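Local coordinates for uncharacterized HTH-type transcriptional regulator Rv2887 (Mycobacterium tuberculosis, PDB 5HSM), which represses the methyltransferase gene htm by binding its promoter, represses several other genes, and binds salicylate and para-aminosalicylic acid, as a MarR-family homodimer, at residues A[53-65]-A[87-100]. Residues are numbered along the deposited sequence; the frame is centred on the assembly and turned at random.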
loop_
_atom_site.group_PDB
_atom_site.type_symbol
_atom_site.label_atom_id
_atom_site.label_comp_id
_atom_site.label_asym_id
_atom_site.label_seq_id
_atom_site.Cartn_x
_atom_site.Cartn_y
_atom_site.Cartn_z
ATOM N N GLY A 53 12.744 17.215 -8.224
ATOM C CA GLY A 53 13.852 16.560 -7.548
ATOM C C GLY A 53 13.409 15.728 -6.351
ATOM O O GLY A 53 14.176 15.505 -5.418
ATOM N N LEU A 54 12.165 15.263 -6.381
ATOM C CA LEU A 54 11.610 14.485 -5.275
ATOM C C LEU A 54 11.182 13.100 -5.704
ATOM O O LEU A 54 10.581 12.937 -6.766
ATOM C CB LEU A 54 10.398 15.201 -4.673
ATOM C CG LEU A 54 10.611 16.510 -3.928
ATOM C CD1 LEU A 54 9.286 17.142 -3.637
ATOM C CD2 LEU A 54 11.324 16.194 -2.641
ATOM N N THR A 55 11.488 12.110 -4.870
ATOM C CA THR A 55 10.856 10.807 -4.962
ATOM C C THR A 55 9.576 10.820 -4.155
ATOM O O THR A 55 9.337 11.726 -3.360
ATOM C CB THR A 55 11.762 9.694 -4.431
ATOM O OG1 THR A 55 11.940 9.874 -3.019
ATOM C CG2 THR A 55 13.118 9.740 -5.125
ATOM N N LEU A 56 8.750 9.807 -4.342
ATOM C CA LEU A 56 7.524 9.719 -3.559
ATOM C C LEU A 56 7.782 9.661 -2.031
ATOM O O LEU A 56 7.145 10.396 -1.272
ATOM C CB LEU A 56 6.703 8.516 -4.038
ATOM C CG LEU A 56 5.237 8.471 -3.626
ATOM C CD1 LEU A 56 4.625 9.813 -3.878
ATOM C CD2 LEU A 56 4.508 7.417 -4.437
ATOM N N PRO A 57 8.717 8.805 -1.565
ATOM C CA PRO A 57 8.961 8.803 -0.113
ATOM C C PRO A 57 9.505 10.135 0.434
ATOM O O PRO A 57 9.167 10.554 1.557
ATOM C CB PRO A 57 9.998 7.689 0.060
ATOM C CG PRO A 57 9.798 6.800 -1.123
ATOM C CD PRO A 57 9.460 7.719 -2.241
ATOM N N GLU A 58 10.340 10.804 -0.356
ATOM C CA GLU A 58 10.822 12.133 0.011
ATOM C C GLU A 58 9.674 13.115 0.145
ATOM O O GLU A 58 9.620 13.894 1.106
ATOM C CB GLU A 58 11.843 12.643 -1.022
ATOM C CG GLU A 58 13.182 11.946 -0.889
ATOM C CD GLU A 58 14.093 12.139 -2.097
ATOM O OE1 GLU A 58 13.726 12.889 -3.028
ATOM O OE2 GLU A 58 15.182 11.524 -2.102
ATOM N N PHE A 59 8.750 13.086 -0.813
ATOM C CA PHE A 59 7.579 13.943 -0.718
ATOM C C PHE A 59 6.737 13.636 0.526
ATOM O O PHE A 59 6.301 14.546 1.223
ATOM C CB PHE A 59 6.698 13.821 -1.952
ATOM C CG PHE A 59 5.387 14.512 -1.790
ATOM C CD1 PHE A 59 5.337 15.893 -1.636
ATOM C CD2 PHE A 59 4.209 13.792 -1.745
ATOM C CE1 PHE A 59 4.121 16.539 -1.456
ATOM C CE2 PHE A 59 2.992 14.424 -1.568
ATOM C CZ PHE A 59 2.947 15.802 -1.430
ATOM N N VAL A 60 6.505 12.359 0.798
ATOM C CA VAL A 60 5.730 11.975 1.985
ATOM C C VAL A 60 6.372 12.530 3.273
ATOM O O VAL A 60 5.687 13.137 4.123
ATOM C CB VAL A 60 5.577 10.447 2.053
ATOM C CG1 VAL A 60 4.978 10.014 3.381
ATOM C CG2 VAL A 60 4.689 9.960 0.893
ATOM N N CYS A 61 7.688 12.362 3.400
ATOM C CA CYS A 61 8.427 12.923 4.535
ATOM C C CYS A 61 8.290 14.449 4.624
ATOM O O CYS A 61 7.952 15.002 5.676
ATOM C CB CYS A 61 9.908 12.545 4.442
ATOM S SG CYS A 61 10.957 13.244 5.744
ATOM N N LEU A 62 8.578 15.122 3.512
ATOM C CA LEU A 62 8.409 16.572 3.395
ATOM C C LEU A 62 7.026 17.056 3.863
ATOM O O LEU A 62 6.910 18.009 4.641
ATOM C CB LEU A 62 8.653 16.979 1.935
ATOM C CG LEU A 62 8.948 18.429 1.561
ATOM C CD1 LEU A 62 10.231 18.901 2.224
ATOM C CD2 LEU A 62 9.057 18.545 0.049
ATOM N N ARG A 63 5.977 16.390 3.396
ATOM C CA ARG A 63 4.619 16.779 3.733
ATOM C C ARG A 63 4.341 16.577 5.226
ATOM O O ARG A 63 3.724 17.435 5.888
ATOM C CB ARG A 63 3.617 15.988 2.883
ATOM C CG ARG A 63 2.180 16.364 3.149
ATOM C CD ARG A 63 1.334 16.225 1.908
ATOM N NE ARG A 63 -0.012 16.754 2.109
ATOM C CZ ARG A 63 -0.320 18.052 2.098
ATOM N NH1 ARG A 63 0.621 18.971 1.903
ATOM N NH2 ARG A 63 -1.576 18.433 2.285
ATOM N N MET A 64 4.817 15.453 5.759
ATOM C CA MET A 64 4.648 15.166 7.184
ATOM C C MET A 64 5.317 16.235 8.053
ATOM O O MET A 64 4.753 16.693 9.055
ATOM C CB MET A 64 5.215 13.790 7.527
ATOM C CG MET A 64 4.348 12.641 7.074
ATOM S SD MET A 64 4.859 11.078 7.805
ATOM C CE MET A 64 6.462 10.841 7.059
ATOM N N LEU A 65 6.526 16.624 7.667
ATOM C CA LEU A 65 7.250 17.668 8.388
ATOM C C LEU A 65 6.661 19.070 8.206
ATOM O O LEU A 65 6.793 19.926 9.090
ATOM C CB LEU A 65 8.717 17.670 7.966
ATOM C CG LEU A 65 9.556 16.592 8.646
ATOM C CD1 LEU A 65 10.979 16.618 8.108
ATOM C CD2 LEU A 65 9.553 16.823 10.149
ATOM N N MET A 87 13.832 5.983 6.492
ATOM C CA MET A 87 13.459 7.368 6.756
ATOM C C MET A 87 14.707 8.222 6.930
ATOM O O MET A 87 14.744 9.355 6.465
ATOM C CB MET A 87 12.563 7.485 7.988
ATOM C CG MET A 87 12.050 8.899 8.217
ATOM S SD MET A 87 11.200 9.540 6.763
ATOM C CE MET A 87 9.744 8.496 6.741
ATOM N N ASN A 88 15.721 7.685 7.608
ATOM C CA ASN A 88 16.989 8.393 7.757
ATOM C C ASN A 88 17.580 8.728 6.399
ATOM O O ASN A 88 18.072 9.836 6.187
ATOM C CB ASN A 88 17.996 7.572 8.566
ATOM C CG ASN A 88 17.655 7.518 10.044
ATOM O OD1 ASN A 88 16.996 8.409 10.574
ATOM N ND2 ASN A 88 18.120 6.472 10.721
ATOM N N THR A 89 17.532 7.764 5.482
ATOM C CA THR A 89 17.999 8.000 4.118
ATOM C C THR A 89 17.212 9.116 3.420
ATOM O O THR A 89 17.797 10.015 2.804
ATOM C CB THR A 89 17.910 6.721 3.278
ATOM O OG1 THR A 89 18.776 5.728 3.843
ATOM C CG2 THR A 89 18.318 6.994 1.833
ATOM N N VAL A 90 15.888 9.048 3.520
ATOM C CA VAL A 90 15.027 10.062 2.927
ATOM C C VAL A 90 15.370 11.447 3.475
ATOM O O VAL A 90 15.508 12.425 2.725
ATOM C CB VAL A 90 13.534 9.740 3.188
ATOM C CG1 VAL A 90 12.675 10.940 2.883
ATOM C CG2 VAL A 90 13.098 8.542 2.349
ATOM N N LEU A 91 15.523 11.519 4.792
ATOM C CA LEU A 91 15.882 12.750 5.461
ATOM C C LEU A 91 17.249 13.276 5.022
ATOM O O LEU A 91 17.431 14.474 4.872
ATOM C CB LEU A 91 15.868 12.544 6.975
ATOM C CG LEU A 91 14.478 12.528 7.608
ATOM C CD1 LEU A 91 14.594 12.118 9.061
ATOM C CD2 LEU A 91 13.845 13.909 7.490
ATOM N N ARG A 92 18.208 12.380 4.831
ATOM C CA ARG A 92 19.532 12.784 4.361
ATOM C C ARG A 92 19.428 13.397 2.970
ATOM O O ARG A 92 19.977 14.472 2.712
ATOM C CB ARG A 92 20.500 11.596 4.354
ATOM C CG ARG A 92 21.897 11.928 3.840
ATOM C CD ARG A 92 22.541 13.046 4.653
ATOM N NE ARG A 92 23.894 13.357 4.196
ATOM C CZ ARG A 92 24.555 14.467 4.517
ATOM N NH1 ARG A 92 23.987 15.380 5.296
ATOM N NH2 ARG A 92 25.782 14.663 4.056
ATOM N N LYS A 93 18.715 12.726 2.069
ATOM C CA LYS A 93 18.561 13.271 0.722
ATOM C C LYS A 93 17.835 14.623 0.730
ATOM O O LYS A 93 18.176 15.515 -0.054
ATOM C CB LYS A 93 17.833 12.277 -0.180
ATOM C CG LYS A 93 18.718 11.124 -0.619
ATOM C CD LYS A 93 17.908 9.962 -1.163
ATOM C CE LYS A 93 18.774 8.715 -1.296
ATOM N NZ LYS A 93 20.229 9.040 -1.308
ATOM N N LEU A 94 16.862 14.790 1.622
ATOM C CA LEU A 94 16.176 16.079 1.725
ATOM C C LEU A 94 17.079 17.170 2.304
ATOM O O LEU A 94 16.983 18.333 1.900
ATOM C CB LEU A 94 14.905 15.948 2.563
ATOM C CG LEU A 94 13.737 15.237 1.874
ATOM C CD1 LEU A 94 12.593 15.002 2.851
ATOM C CD2 LEU A 94 13.255 16.062 0.708
ATOM N N GLU A 95 17.951 16.806 3.242
ATOM C CA GLU A 95 18.925 17.761 3.766
ATOM C C GLU A 95 19.846 18.191 2.633
ATOM O O GLU A 95 20.139 19.378 2.467
ATOM C CB GLU A 95 19.747 17.161 4.909
ATOM C CG GLU A 95 18.957 16.856 6.171
ATOM C CD GLU A 95 19.709 15.933 7.113
ATOM O OE1 GLU A 95 20.922 15.726 6.891
ATOM O OE2 GLU A 95 19.087 15.408 8.064
ATOM N N ASP A 96 20.285 17.214 1.847
ATOM C CA ASP A 96 21.164 17.473 0.709
ATOM C C ASP A 96 20.581 18.491 -0.264
ATOM O O ASP A 96 21.322 19.251 -0.903
ATOM C CB ASP A 96 21.466 16.175 -0.055
ATOM C CG ASP A 96 22.354 15.232 0.721
ATOM O OD1 ASP A 96 22.876 15.645 1.774
ATOM O OD2 ASP A 96 22.573 14.093 0.246
ATOM N N ALA A 97 19.260 18.476 -0.403
ATOM C CA ALA A 97 18.576 19.381 -1.318
ATOM C C ALA A 97 18.244 20.716 -0.652
ATOM O O ALA A 97 17.638 21.587 -1.274
ATOM C CB ALA A 97 17.310 18.728 -1.856
ATOM N N GLY A 98 18.641 20.869 0.609
ATOM C CA GLY A 98 18.418 22.105 1.346
ATOM C C GLY A 98 16.971 22.326 1.752
ATOM O O GLY A 98 16.565 23.446 2.096
ATOM N N ALA A 99 16.194 21.246 1.734
ATOM C CA ALA A 99 14.771 21.304 2.061
ATOM C C ALA A 99 14.521 21.009 3.539
ATOM O O ALA A 99 13.574 21.527 4.140
ATOM C CB ALA A 99 13.999 20.326 1.190
ATOM N N VAL A 100 15.363 20.154 4.106
ATOM C CA VAL A 100 15.294 19.814 5.518
ATOM C C VAL A 100 16.519 20.383 6.220
ATOM O O VAL A 100 17.643 20.233 5.730
ATOM C CB VAL A 100 15.199 18.282 5.717
ATOM C CG1 VAL A 100 15.583 17.878 7.135
ATOM C CG2 VAL A 100 13.789 17.797 5.384
#
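The carboxylate of Glu-58 lies with OE2 against the aliphatic part of Lys-93, 3.3 Å from its CD, and OE1 turned to its own segment, where Thr-55 N meets it from above the carboxylate plane, 54° out of it. Glu-58 N in turn donates to Thr-55 OG1, closing a capping box at the start of helix 56-67. The ammonium of Lys-93 bends off, leaving NZ 5.7 Å from Glu-58 OE2, too far for a salt bridge, though the opposite charges may still attract weakly. No hydrogen bond joins the two segments; apart from the Glu-58/Lys-93 contact, the side chains that meet are apolar. Cys-61 is a knob in a hole made by Met-87, Val-90, Leu-91 and Leu-94; with SG anti to the backbone N (chi1 177°), the sulfur lies 3.4 Å from Leu-91 CD2 and 3.8 Å from Met-87 SD. The axes of 56-65 and 87-96 cross at -82°; their helices belong to the winged helix-turn-helix of MarR proteins, in which the latter is probably the recognition helix. Val-90 straddles the first turn, CG1 against Glu-58 CA (3.6 Å) and CG2 against Pro-57 CB. Leu-94 forks likewise, CD1 to Cys-61 SG and CD2 to Leu-54 CD2, the two leucine side chains crossing at about a right angle. Met-64 and Met-87 meet tip to tip through their CE methyls, 4.0 Å apart. After the Schellman turn at Gly-98, Ala-99 and Val-100 fold back onto Leu-62 and Leu-65, whose side chains also touch Leu-116.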